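Local coordinates for protein ribonuclease H (Uncultured organism, PDB 4IBN) that is a type 1 ribonuclease H that probably uses magnesium to cleave the RNA strand of RNA-DNA hybrids endonucleolytically, leaving 5'-phosphomonoesters, at residues A[18-23]-A[152-157]; A[23-28]-A[65-70]; A[57-62]-A[163-168]; A[70-75]-A[98-103]; A[87-92]-A[137-142]. All coordinates share one frame; numbering follows the deposited sequence.

Interaction 1: residues A[18-23]-A[152-157]; sequences AVYADE and HAQNEY
Tyr-20 of strand 16-25 packs against Gln-154 and His-152 at the start of helix 153-168. Gln-154 lies over one face of the phenol ring. Its CB is 3.6 Å from the centre of the Tyr-20 ring, 15° off the normal, a CH-pi contact. The bend at chi2 of Gln-154 (105°) brings CD back over the ring, and the amide plane stacks at 22° to it. The amide is held further out, where NE2 donates to Glu-43 OE2 and Glu-197 O. His-152 turns an edge to the tyrosine, with its CE1 3.5 Å from Tyr-20 CE1. Its own ring is fixed at two points. ND1 accepts the N-cap bond from Asn-155 N at 3.2 Å, and NE2 bonds Glu-197. An alanine in place of Tyr-20 would probably open a gap beneath Gln-154 and leave the His-152 edge without its aromatic neighbour. Asn-155 meets the strand more loosely. A water sits 2.9 Å from Asn-155 OD1 and 2.9 Å from Ala-21 O, placed to donate to both, though other acceptors compete for its protons. Beyond it lies Asp-22, probably the first acid of the DEDN motif. The chemistry therefore changes along the strand: CH-pi and aromatic packing at Tyr-20 gives way to a water-bridged polar contact at Ala-21 and Asn-155, beside the probable active site.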
# COMPACT_ATOMS: atom_id res chain seq x y z
N ALA A 18 3.31 -6.15 -8.56
CA ALA A 18 3.91 -4.94 -8.08
C ALA A 18 2.81 -4.00 -7.69
O ALA A 18 1.96 -3.75 -8.45
CB ALA A 18 4.79 -4.31 -9.12
N VAL A 19 2.89 -3.51 -6.47
CA VAL A 19 1.87 -2.69 -5.88
C VAL A 19 2.42 -1.30 -5.58
O VAL A 19 3.51 -1.20 -5.17
CB VAL A 19 1.43 -3.33 -4.58
CG1 VAL A 19 0.58 -2.41 -3.81
CG2 VAL A 19 0.72 -4.62 -4.88
N TYR A 20 1.65 -0.28 -5.91
CA TYR A 20 2.05 1.08 -5.71
C TYR A 20 0.97 1.76 -4.92
O TYR A 20 -0.10 1.86 -5.38
CB TYR A 20 2.25 1.82 -7.05
CG TYR A 20 3.31 1.18 -7.91
CD1 TYR A 20 4.59 1.56 -7.80
CD2 TYR A 20 3.00 0.18 -8.79
CE1 TYR A 20 5.55 0.96 -8.53
CE2 TYR A 20 3.94 -0.40 -9.52
CZ TYR A 20 5.23 -0.01 -9.38
OH TYR A 20 6.25 -0.56 -10.09
N ALA A 21 1.31 2.26 -3.75
CA ALA A 21 0.34 2.77 -2.81
C ALA A 21 0.63 4.19 -2.39
O ALA A 21 1.74 4.58 -2.41
CB ALA A 21 0.30 1.89 -1.62
N ASP A 22 -0.41 4.95 -2.09
CA ASP A 22 -0.28 6.30 -1.57
C ASP A 22 -1.46 6.65 -0.70
O ASP A 22 -2.39 5.97 -0.68
CB ASP A 22 -0.11 7.37 -2.64
CG ASP A 22 0.34 8.70 -2.06
OD1 ASP A 22 1.27 8.71 -1.34
OD2 ASP A 22 -0.29 9.70 -2.26
N GLU A 23 -1.31 7.72 0.05
CA GLU A 23 -2.38 8.20 0.89
C GLU A 23 -2.42 9.70 0.87
O GLU A 23 -1.44 10.30 0.59
CB GLU A 23 -2.20 7.72 2.31
CG GLU A 23 -0.93 8.18 3.01
CD GLU A 23 0.32 7.66 2.31
OE1 GLU A 23 0.39 6.46 2.09
OE2 GLU A 23 1.21 8.43 1.96
N HIS A 152 7.39 9.75 -10.32
CA HIS A 152 7.25 8.30 -10.46
C HIS A 152 5.80 8.09 -10.86
O HIS A 152 4.96 8.33 -10.10
CB HIS A 152 7.53 7.65 -9.12
CG HIS A 152 7.53 6.15 -9.13
ND1 HIS A 152 6.41 5.41 -9.39
CD2 HIS A 152 8.51 5.27 -8.84
CE1 HIS A 152 6.71 4.13 -9.31
NE2 HIS A 152 7.97 4.02 -8.95
N ALA A 153 5.55 7.62 -12.08
CA ALA A 153 4.22 7.63 -12.60
C ALA A 153 3.22 6.83 -11.83
O ALA A 153 2.18 7.29 -11.56
CB ALA A 153 4.22 7.16 -14.02
N GLN A 154 3.56 5.61 -11.50
CA GLN A 154 2.63 4.81 -10.76
C GLN A 154 2.32 5.38 -9.38
O GLN A 154 1.26 5.25 -8.90
CB GLN A 154 3.10 3.37 -10.67
CG GLN A 154 3.10 2.64 -11.97
CD GLN A 154 4.48 2.47 -12.54
OE1 GLN A 154 5.28 3.32 -12.43
NE2 GLN A 154 4.73 1.33 -13.10
N ASN A 155 3.33 5.94 -8.73
CA ASN A 155 3.13 6.57 -7.45
C ASN A 155 2.21 7.76 -7.56
O ASN A 155 1.39 7.94 -6.75
CB ASN A 155 4.43 6.99 -6.81
CG ASN A 155 4.23 7.90 -5.63
OD1 ASN A 155 3.99 7.43 -4.56
ND2 ASN A 155 4.31 9.18 -5.84
N GLU A 156 2.40 8.56 -8.58
CA GLU A 156 1.55 9.70 -8.81
C GLU A 156 0.14 9.31 -9.13
O GLU A 156 -0.73 10.02 -8.80
CB GLU A 156 2.14 10.74 -9.77
CG GLU A 156 3.53 11.21 -9.39
CD GLU A 156 3.79 12.71 -9.53
OE1 GLU A 156 2.83 13.46 -9.59
OE2 GLU A 156 4.93 13.14 -9.64
N TYR A 157 -0.05 8.20 -9.82
CA TYR A 157 -1.39 7.72 -10.06
C TYR A 157 -2.05 7.32 -8.75
O TYR A 157 -3.18 7.61 -8.49
CB TYR A 157 -1.43 6.55 -11.06
CG TYR A 157 -2.82 6.04 -11.28
CD1 TYR A 157 -3.22 4.82 -10.82
CD2 TYR A 157 -3.75 6.81 -11.89
CE1 TYR A 157 -4.49 4.39 -10.98
CE2 TYR A 157 -5.01 6.39 -12.06
CZ TYR A 157 -5.39 5.17 -11.61
OH TYR A 157 -6.65 4.72 -11.77
O HOH W 1 3.58 4.51 -4.63

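Interaction 2: residues A[23-28]-A[65-70]; sequences ESCLGN and TTNNRM
Glu-23 and Met-70 meet through their first side-chain carbons, CB to CB at 3.8 Å, in the buried part of this contact. Glu-23 takes the crowded position at chi1 (61°), with CG between the backbone N and the carbonyl carbon. This CG lies 3.6 Å from Asn-67 O, in the first turn of helix 67-82. Cys-25 adds the second tight point. Its SG rests on the backbone leading into the helix, 3.8 Å from Thr-66 C. The turn beneath it is ordered by Thr-66, the N-cap residue, whose OG1 accepts from Arg-69 N at 3.2 Å. Just outside, Glu-62 bonds Thr-65 OG1 and forms a salt bridge with Arg-69, tying the helix start to strand 53-62.

The other side is looser and wetter. Asn-67 is exposed, and its end reaches toward the strand without bonding it directly. One water bridges the two: it donates to Asn-67 OD1 at 2.6 Å and accepts from Cys-25 N at 2.9 Å. Glu-23 probably supplies the second acid of the DEDN motif, and its OE2 lies close to Asp-96. In many type 1 enzymes the active-site glutamate comes from this helix, at the position that here is probably Ala-71. Met-70, the residue before it, meets Glu-23 through aliphatic carbon. The contact thus holds the stem of Glu-23 by carbon contacts, while its carboxylate is directed toward the acidic cluster.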
# COMPACT_ATOMS: atom_id res chain seq x y z
N GLU A 23 -1.31 7.72 0.05
CA GLU A 23 -2.38 8.20 0.89
C GLU A 23 -2.42 9.70 0.87
O GLU A 23 -1.44 10.30 0.59
CB GLU A 23 -2.20 7.72 2.31
CG GLU A 23 -0.93 8.18 3.01
CD GLU A 23 0.32 7.66 2.31
OE1 GLU A 23 0.39 6.46 2.09
OE2 GLU A 23 1.21 8.43 1.96
N SER A 24 -3.58 10.27 1.12
CA SER A 24 -3.64 11.68 1.24
C SER A 24 -4.82 12.13 2.10
O SER A 24 -5.85 11.54 2.07
CB SER A 24 -3.78 12.29 -0.12
OG SER A 24 -3.65 13.67 -0.04
N CYS A 25 -4.62 13.23 2.80
CA CYS A 25 -5.69 13.93 3.46
C CYS A 25 -5.92 15.24 2.72
O CYS A 25 -5.05 15.73 2.07
CB CYS A 25 -5.34 14.27 4.88
SG CYS A 25 -5.41 12.89 5.99
N LEU A 26 -7.12 15.77 2.82
CA LEU A 26 -7.44 17.02 2.20
C LEU A 26 -7.87 18.04 3.21
O LEU A 26 -8.72 17.78 3.97
CB LEU A 26 -8.59 16.85 1.24
CG LEU A 26 -8.51 15.86 0.12
CD1 LEU A 26 -9.89 15.69 -0.40
CD2 LEU A 26 -7.66 16.43 -0.91
N GLY A 27 -7.33 19.22 3.14
CA GLY A 27 -7.77 20.28 4.00
C GLY A 27 -6.73 20.79 4.94
O GLY A 27 -5.63 20.38 4.89
N ASN A 28 -7.07 21.73 5.77
CA ASN A 28 -6.13 22.28 6.73
C ASN A 28 -6.61 22.28 8.17
O ASN A 28 -6.25 23.12 8.92
CB ASN A 28 -5.68 23.68 6.34
CG ASN A 28 -6.76 24.67 6.43
OD1 ASN A 28 -7.90 24.33 6.67
ND2 ASN A 28 -6.42 25.92 6.26
N THR A 65 -9.57 11.72 9.49
CA THR A 65 -8.54 10.72 9.61
C THR A 65 -7.17 11.36 9.58
O THR A 65 -7.07 12.55 9.64
CB THR A 65 -8.72 9.66 8.52
OG1 THR A 65 -7.84 8.57 8.76
CG2 THR A 65 -8.49 10.23 7.17
N THR A 66 -6.14 10.54 9.55
CA THR A 66 -4.77 11.01 9.52
C THR A 66 -3.96 10.33 8.42
O THR A 66 -4.32 9.35 7.93
CB THR A 66 -4.05 10.77 10.85
OG1 THR A 66 -3.91 9.40 11.03
CG2 THR A 66 -4.80 11.31 11.97
N ASN A 67 -2.83 10.92 8.06
CA ASN A 67 -2.02 10.38 7.02
C ASN A 67 -1.48 9.02 7.41
O ASN A 67 -1.45 8.16 6.61
CB ASN A 67 -0.86 11.27 6.62
CG ASN A 67 -1.29 12.40 5.74
OD1 ASN A 67 -1.55 12.22 4.57
ND2 ASN A 67 -1.37 13.58 6.30
N ASN A 68 -1.08 8.86 8.66
CA ASN A 68 -0.59 7.59 9.13
C ASN A 68 -1.64 6.52 9.10
O ASN A 68 -1.35 5.41 8.81
CB ASN A 68 0.00 7.69 10.52
CG ASN A 68 1.35 8.38 10.55
OD1 ASN A 68 1.91 8.68 9.56
ND2 ASN A 68 1.84 8.61 11.72
N ARG A 69 -2.86 6.87 9.47
CA ARG A 69 -3.89 5.87 9.42
C ARG A 69 -4.14 5.42 7.97
O ARG A 69 -4.23 4.27 7.69
CB ARG A 69 -5.21 6.43 9.97
CG ARG A 69 -5.48 6.27 11.44
CD ARG A 69 -7.02 6.53 11.81
NE ARG A 69 -7.96 5.66 11.12
CZ ARG A 69 -8.26 4.44 11.51
NH1 ARG A 69 -7.70 3.97 12.58
NH2 ARG A 69 -9.09 3.70 10.84
N MET A 70 -4.25 6.37 7.08
CA MET A 70 -4.51 6.05 5.70
C MET A 70 -3.35 5.24 5.03
O MET A 70 -3.57 4.41 4.19
CB MET A 70 -4.95 7.28 4.89
CG MET A 70 -6.21 7.90 5.40
SD MET A 70 -7.57 6.72 5.74
CE MET A 70 -7.98 6.19 4.15
O HOH W 2 -1.97 14.31 3.09

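Interaction 3: residues A[57-62]-A[163-168]; sequences DVWVSE and VTAAGG
Ala-165 and Trp-59 make the apolar heart of this contact. The methyl of Ala-165 lies 3.5 Å from Trp-59 CD1, on the pyrrole side of the indole. The same CB is 3.6 Å from Val-60 O, so it rests on the strand backbone as well as the ring. Ser-61 meets the helix one step on, with its CB 3.2 Å from Ala-165 O. The small side chain of Ala-165 allows close approach: the axes of the two segments come to 7.0 Å and run 40° apart. The CA atoms of Ser-61 and Ala-166 are the nearest pair, at 5.4 Å.

The next shell fixes the strand side chains. A chi1 of 68° sets Trp-59 CG between the backbone N and the carbonyl carbon, 4.0 Å from Ala-165 CB. Trp-59 NE1 bonds Thr-170 OG1. Ser-61 OG bonds the carbonyl of the same Thr-170, just past the end of the helix. The helix side is held by i to i+4 backbone bonds, such as Gly-167 N to Val-163 O at 2.9 Å. Ala-166 turns its CB away from the strand and packs on Leu-26. Val-60 points to the other face of the sheet, toward Arg-73 and Glu-77 of helix 67-82.

The direct contact is therefore mainly van der Waals. The polar groups of Trp-59 and Ser-61 spend their bonds on the chain leaving the helix, which binds that exit to strand 53-62.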
# COMPACT_ATOMS: atom_id res chain seq x y z
N ASP A 57 -7.04 -1.38 -9.52
CA ASP A 57 -7.02 -0.36 -8.49
C ASP A 57 -7.81 -0.77 -7.26
O ASP A 57 -8.77 -1.44 -7.38
CB ASP A 57 -7.70 0.91 -8.98
CG ASP A 57 -7.01 1.58 -10.17
OD1 ASP A 57 -5.91 1.26 -10.46
OD2 ASP A 57 -7.61 2.46 -10.78
N VAL A 58 -7.43 -0.27 -6.09
CA VAL A 58 -8.22 -0.47 -4.87
C VAL A 58 -8.09 0.75 -3.96
O VAL A 58 -6.98 1.19 -3.66
CB VAL A 58 -7.77 -1.72 -4.10
CG1 VAL A 58 -6.25 -1.76 -3.99
CG2 VAL A 58 -8.42 -1.76 -2.73
N TRP A 59 -9.22 1.31 -3.52
CA TRP A 59 -9.16 2.49 -2.69
C TRP A 59 -10.16 2.46 -1.56
O TRP A 59 -11.14 1.75 -1.61
CB TRP A 59 -9.30 3.78 -3.53
CG TRP A 59 -10.61 3.98 -4.14
CD1 TRP A 59 -11.67 4.61 -3.60
CD2 TRP A 59 -11.04 3.54 -5.43
NE1 TRP A 59 -12.71 4.62 -4.46
CE2 TRP A 59 -12.35 3.96 -5.59
CE3 TRP A 59 -10.42 2.86 -6.47
CZ2 TRP A 59 -13.07 3.68 -6.72
CZ3 TRP A 59 -11.13 2.60 -7.58
CH2 TRP A 59 -12.43 3.01 -7.70
N VAL A 60 -9.87 3.26 -0.55
CA VAL A 60 -10.78 3.46 0.55
C VAL A 60 -10.65 4.86 1.11
O VAL A 60 -9.71 5.51 0.83
CB VAL A 60 -10.54 2.51 1.67
CG1 VAL A 60 -10.83 1.11 1.21
CG2 VAL A 60 -9.17 2.63 2.18
N SER A 61 -11.63 5.29 1.88
CA SER A 61 -11.59 6.61 2.45
C SER A 61 -12.17 6.65 3.85
O SER A 61 -12.86 5.76 4.22
CB SER A 61 -12.33 7.59 1.57
OG SER A 61 -13.61 7.16 1.30
N GLU A 62 -11.82 7.71 4.59
CA GLU A 62 -12.39 8.05 5.89
C GLU A 62 -12.69 9.54 5.90
O GLU A 62 -11.99 10.29 5.32
CB GLU A 62 -11.45 7.70 7.02
CG GLU A 62 -11.30 6.22 7.20
CD GLU A 62 -10.30 5.78 8.23
OE1 GLU A 62 -9.72 6.60 8.91
OE2 GLU A 62 -10.11 4.57 8.33
N VAL A 163 -6.48 10.80 -3.46
CA VAL A 163 -7.17 12.07 -3.40
C VAL A 163 -8.59 11.96 -3.88
O VAL A 163 -9.46 12.54 -3.33
CB VAL A 163 -6.43 13.19 -4.12
CG1 VAL A 163 -7.21 14.48 -4.07
CG2 VAL A 163 -5.12 13.40 -3.50
N THR A 164 -8.80 11.18 -4.92
CA THR A 164 -10.13 10.97 -5.42
C THR A 164 -10.97 10.28 -4.35
O THR A 164 -12.08 10.57 -4.16
CB THR A 164 -10.09 10.06 -6.67
OG1 THR A 164 -9.43 10.71 -7.73
CG2 THR A 164 -11.45 9.71 -7.09
N ALA A 165 -10.37 9.31 -3.69
CA ALA A 165 -11.07 8.61 -2.64
C ALA A 165 -11.45 9.55 -1.49
O ALA A 165 -12.53 9.52 -1.01
CB ALA A 165 -10.24 7.47 -2.13
N ALA A 166 -10.53 10.41 -1.10
CA ALA A 166 -10.79 11.32 -0.03
C ALA A 166 -11.89 12.30 -0.40
O ALA A 166 -12.71 12.64 0.39
CB ALA A 166 -9.59 12.05 0.28
N GLY A 167 -11.80 12.79 -1.61
CA GLY A 167 -12.71 13.80 -2.11
C GLY A 167 -14.13 13.33 -2.25
O GLY A 167 -15.04 14.03 -1.95
N GLY A 168 -14.27 12.13 -2.74
CA GLY A 168 -15.56 11.58 -2.98
C GLY A 168 -16.13 10.75 -1.88
O GLY A 168 -17.24 10.36 -1.92

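Interaction 4: residues A[70-75]-A[98-103]; sequences MALRSV and RYIVDG
Helices 67-82 and 98-113 of the RNase H fold pack together here, with Ile-100 lodged against Ala-71, Leu-72 and Val-75. The short segments cross at -59°, and their axes approach to 9.7 Å. Ile-100 is the centre of the contact: its CG1-CD1 branch meets Ala-71 and Leu-72, while CG2 meets Val-75. CG1 is anti to the carbonyl carbon (chi1 -63°) and lies 3.9 Å from Ala-71 CB. CD1 reaches over the backbone of the first helix, 3.7 Å from Ala-71 O. It also touches Leu-72 CD2, at 3.8 Å. CG2 slides past Val-75 CG2 at 3.8 Å, the two side chains running in opposite directions.

Leu-72 has a second neighbour. Its CD1 comes to the edge of the Tyr-99 ring, 3.9 Å from CE2, and the two side chains cross at about a right angle. Tyr-99 is anchored beyond this contact, where its OH bonds Trp-129 NE1. Ala-71 O, beside the Ile-100 methyl, is not left without a donor: Ser-74 OG gives it a 2.7 Å bond. On helix 98-113, Arg-98 grips Asp-102 side-on through NE and NH2, away from the interface.

Around the pair the core continues. Leu-72 also packs on Leu-128, Trp-129 and Ala-132 of helix 126-136. Ile-100 touches Trp-143 of strand 140-145. Helix 67-82 also packs on strand 16-25, where Ser-74 meets Ala-21 and Ala-71 meets Glu-23. The contact thus sits between the central sheet and helix 126-136.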
# COMPACT_ATOMS: atom_id res chain seq x y z
N MET A 70 -4.25 6.37 7.08
CA MET A 70 -4.51 6.05 5.70
C MET A 70 -3.35 5.24 5.03
O MET A 70 -3.57 4.41 4.19
CB MET A 70 -4.95 7.28 4.89
CG MET A 70 -6.21 7.90 5.40
SD MET A 70 -7.57 6.72 5.74
CE MET A 70 -7.98 6.19 4.15
N ALA A 71 -2.14 5.54 5.42
CA ALA A 71 -1.03 4.80 4.92
C ALA A 71 -1.18 3.34 5.35
O ALA A 71 -0.99 2.47 4.57
CB ALA A 71 0.24 5.36 5.42
N LEU A 72 -1.56 3.12 6.59
CA LEU A 72 -1.79 1.76 7.05
C LEU A 72 -2.94 1.07 6.32
O LEU A 72 -2.86 -0.06 5.99
CB LEU A 72 -1.89 1.68 8.58
CG LEU A 72 -0.59 1.80 9.33
CD1 LEU A 72 -0.82 2.20 10.76
CD2 LEU A 72 0.13 0.52 9.23
N ARG A 73 -4.01 1.79 6.06
CA ARG A 73 -5.10 1.24 5.30
C ARG A 73 -4.71 0.86 3.89
O ARG A 73 -5.24 -0.07 3.34
CB ARG A 73 -6.33 2.14 5.31
CG ARG A 73 -6.72 2.46 6.70
CD ARG A 73 -8.18 2.49 6.99
NE ARG A 73 -8.95 1.50 6.28
CZ ARG A 73 -10.20 1.71 5.95
NH1 ARG A 73 -10.75 2.84 6.30
NH2 ARG A 73 -10.91 0.82 5.29
N SER A 74 -3.76 1.59 3.31
CA SER A 74 -3.31 1.26 1.99
C SER A 74 -2.71 -0.13 2.00
O SER A 74 -2.89 -0.88 1.10
CB SER A 74 -2.36 2.31 1.41
OG SER A 74 -1.03 2.21 1.84
N VAL A 75 -1.96 -0.43 3.03
CA VAL A 75 -1.44 -1.77 3.14
C VAL A 75 -2.52 -2.81 3.38
O VAL A 75 -2.60 -3.79 2.72
CB VAL A 75 -0.49 -1.88 4.32
CG1 VAL A 75 0.02 -3.32 4.48
CG2 VAL A 75 0.65 -1.00 4.13
N ARG A 98 7.48 6.39 4.32
CA ARG A 98 8.51 5.78 5.11
C ARG A 98 7.94 5.22 6.38
O ARG A 98 8.44 4.32 6.93
CB ARG A 98 9.67 6.72 5.36
CG ARG A 98 10.61 6.72 4.23
CD ARG A 98 12.02 6.92 4.61
NE ARG A 98 12.66 5.71 5.05
CZ ARG A 98 13.61 5.10 4.38
NH1 ARG A 98 14.04 5.56 3.22
NH2 ARG A 98 14.16 4.00 4.88
N TYR A 99 6.83 5.75 6.79
CA TYR A 99 6.21 5.22 7.98
C TYR A 99 5.95 3.73 7.74
O TYR A 99 6.27 2.95 8.54
CB TYR A 99 4.87 5.94 8.23
CG TYR A 99 4.11 5.62 9.50
CD1 TYR A 99 4.59 5.93 10.73
CD2 TYR A 99 2.88 5.02 9.45
CE1 TYR A 99 3.89 5.63 11.86
CE2 TYR A 99 2.19 4.75 10.57
CZ TYR A 99 2.69 5.05 11.79
OH TYR A 99 2.00 4.79 12.93
N ILE A 100 5.38 3.38 6.60
CA ILE A 100 5.13 1.99 6.26
C ILE A 100 6.40 1.18 6.02
O ILE A 100 6.54 0.14 6.53
CB ILE A 100 4.27 1.85 5.00
CG1 ILE A 100 2.89 2.46 5.21
CG2 ILE A 100 4.16 0.44 4.55
CD1 ILE A 100 2.20 2.00 6.39
N VAL A 101 7.31 1.71 5.23
CA VAL A 101 8.48 0.96 4.90
C VAL A 101 9.37 0.66 6.10
O VAL A 101 9.84 -0.43 6.28
CB VAL A 101 9.34 1.67 3.82
CG1 VAL A 101 10.55 0.94 3.53
CG2 VAL A 101 8.57 1.83 2.60
N ASP A 102 9.67 1.68 6.89
CA ASP A 102 10.44 1.49 8.09
C ASP A 102 9.66 0.68 9.15
O ASP A 102 10.22 -0.05 9.88
CB ASP A 102 10.94 2.80 8.65
CG ASP A 102 11.90 3.50 7.75
OD1 ASP A 102 12.63 2.84 7.04
OD2 ASP A 102 11.92 4.70 7.80
N GLY A 103 8.37 0.90 9.23
CA GLY A 103 7.60 0.11 10.16
C GLY A 103 7.59 -1.36 9.84
O GLY A 103 7.76 -2.15 10.69

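Interaction 5: residues A[87-92]-A[137-142]; sequences TRFRVV and NGHAVE
Val-91 bonds the neighbouring strand through both its backbone N and O. Val-91 N donates to Ala-140 O at 2.9 Å, and Glu-142 N donates to Val-91 O at 3.0 Å. Ala-140 N bonds Phe-89 O at 3.1 Å. All three donors lie nearly along the C=O axis. A side chain then extends this ladder, before the strands proper begin: Phe-89 N donates to His-139 ND1 at 3.1 Å, with the donor 1° from the imidazole plane. An alanine in place of His-139 would probably leave Phe-89 N without this acceptor and the entry to the ladder less firmly held. CA-H...O contacts fill the gaps, as from Val-141 CA to Val-91 O at 3.3 Å.

Packing is lighter. Val-91 CB and Val-141 CG2 are 4.4 Å apart, on the face turned to Phe-79 of helix 67-82. Arg-90 and Ala-140 lie on the other face, as do Val-92 and Glu-142. At the exposed end, Arg-88 CD lies 3.3 Å from Gly-138 O, while its guanidinium pairs with Asp-11. Neighbouring parallel strands joined through helices 98-113 and 126-136 make a beta-alpha-beta crossover, here at the edge of the RNase H sheet.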
# COMPACT_ATOMS: atom_id res chain seq x y z
N THR A 87 -4.29 -18.09 -2.94
CA THR A 87 -2.87 -18.29 -2.96
C THR A 87 -2.15 -17.17 -2.22
O THR A 87 -2.64 -16.10 -2.16
CB THR A 87 -2.36 -18.34 -4.44
OG1 THR A 87 -0.96 -18.51 -4.50
CG2 THR A 87 -2.73 -17.10 -5.19
N ARG A 88 -0.99 -17.48 -1.69
CA ARG A 88 -0.06 -16.46 -1.27
C ARG A 88 0.53 -15.81 -2.49
O ARG A 88 0.53 -16.37 -3.51
CB ARG A 88 1.02 -17.02 -0.38
CG ARG A 88 0.52 -17.50 0.95
CD ARG A 88 1.60 -18.31 1.66
NE ARG A 88 1.87 -19.61 1.06
CZ ARG A 88 2.98 -19.96 0.39
NH1 ARG A 88 3.99 -19.12 0.20
NH2 ARG A 88 3.09 -21.19 -0.09
N PHE A 89 1.03 -14.60 -2.33
CA PHE A 89 1.59 -13.84 -3.40
C PHE A 89 2.99 -13.39 -3.04
O PHE A 89 3.31 -13.24 -1.91
CB PHE A 89 0.79 -12.55 -3.63
CG PHE A 89 -0.42 -12.68 -4.50
CD1 PHE A 89 -0.44 -12.11 -5.72
CD2 PHE A 89 -1.53 -13.31 -4.08
CE1 PHE A 89 -1.53 -12.19 -6.49
CE2 PHE A 89 -2.60 -13.39 -4.87
CZ PHE A 89 -2.60 -12.84 -6.06
N ARG A 90 3.81 -13.13 -4.04
CA ARG A 90 5.01 -12.35 -3.89
C ARG A 90 4.68 -10.91 -4.33
O ARG A 90 4.11 -10.73 -5.31
CB ARG A 90 6.12 -12.92 -4.73
CG ARG A 90 6.63 -14.18 -4.21
CD ARG A 90 7.64 -14.83 -5.17
NE ARG A 90 6.93 -15.53 -6.20
CZ ARG A 90 7.45 -15.87 -7.35
NH1 ARG A 90 8.68 -15.60 -7.61
NH2 ARG A 90 6.71 -16.48 -8.24
N VAL A 91 5.04 -9.92 -3.54
CA VAL A 91 4.65 -8.56 -3.77
C VAL A 91 5.83 -7.63 -3.64
O VAL A 91 6.50 -7.67 -2.70
CB VAL A 91 3.57 -8.11 -2.77
CG1 VAL A 91 3.14 -6.71 -3.01
CG2 VAL A 91 2.41 -9.07 -2.78
N VAL A 92 5.99 -6.75 -4.60
CA VAL A 92 6.87 -5.64 -4.42
C VAL A 92 5.97 -4.47 -4.10
O VAL A 92 5.19 -4.13 -4.91
CB VAL A 92 7.63 -5.33 -5.70
CG1 VAL A 92 8.51 -4.15 -5.48
CG2 VAL A 92 8.44 -6.49 -6.11
N ASN A 137 0.33 -11.23 6.31
CA ASN A 137 0.26 -12.66 6.50
C ASN A 137 1.50 -13.45 6.08
O ASN A 137 2.55 -13.21 6.51
CB ASN A 137 -0.97 -13.22 5.84
CG ASN A 137 -0.72 -13.65 4.51
OD1 ASN A 137 -0.76 -14.84 4.20
ND2 ASN A 137 -0.18 -12.73 3.74
N GLY A 138 1.17 -14.37 5.20
CA GLY A 138 2.08 -15.28 4.56
C GLY A 138 2.59 -14.83 3.20
O GLY A 138 3.24 -15.55 2.57
N HIS A 139 2.19 -13.65 2.75
CA HIS A 139 2.67 -13.14 1.51
C HIS A 139 4.10 -12.73 1.71
O HIS A 139 4.45 -12.32 2.75
CB HIS A 139 1.85 -11.94 1.07
CG HIS A 139 0.40 -12.21 0.97
ND1 HIS A 139 -0.14 -13.03 0.01
CD2 HIS A 139 -0.64 -11.78 1.70
CE1 HIS A 139 -1.44 -13.10 0.18
NE2 HIS A 139 -1.77 -12.35 1.19
N ALA A 140 4.90 -12.82 0.67
CA ALA A 140 6.27 -12.39 0.76
C ALA A 140 6.40 -11.02 0.10
O ALA A 140 5.98 -10.86 -1.00
CB ALA A 140 7.14 -13.36 0.09
N VAL A 141 6.95 -10.07 0.84
CA VAL A 141 6.93 -8.68 0.45
C VAL A 141 8.29 -8.03 0.47
O VAL A 141 9.03 -8.21 1.36
CB VAL A 141 5.98 -7.88 1.33
CG1 VAL A 141 5.76 -6.49 0.74
CG2 VAL A 141 4.66 -8.57 1.47
N GLU A 142 8.58 -7.30 -0.60
CA GLU A 142 9.73 -6.45 -0.64
C GLU A 142 9.19 -5.06 -0.52
O GLU A 142 8.44 -4.66 -1.31
CB GLU A 142 10.51 -6.60 -1.95
CG GLU A 142 11.59 -5.57 -2.11
CD GLU A 142 12.45 -5.70 -3.33
OE1 GLU A 142 12.34 -6.66 -4.06
OE2 GLU A 142 13.27 -4.82 -3.53

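Overall arrangement
Interactions 1, 3 and 4 are buried; interactions 2 and 5 are partly open. Interactions 1 and 3 hold the same helix, 153-168, to the sheet, with a bond from Tyr-157 to Asp-57 between them. Interactions 2 and 4 share Met-70 and helix 67-82, which packs on the other face. Strand 16-25 serves interactions 1 and 2, so the paired acids Asp-22 and Glu-23 lie between both helices. Glu-62 ties interaction 3 to the helix of interactions 2 and 4 through Arg-69 and Arg-73. Chemistry follows place: carbon packing dominates interactions 3 and 4, waters enter interactions 1 and 2, and interaction 5 is mainly backbone pairing, lengthened by one histidine bond.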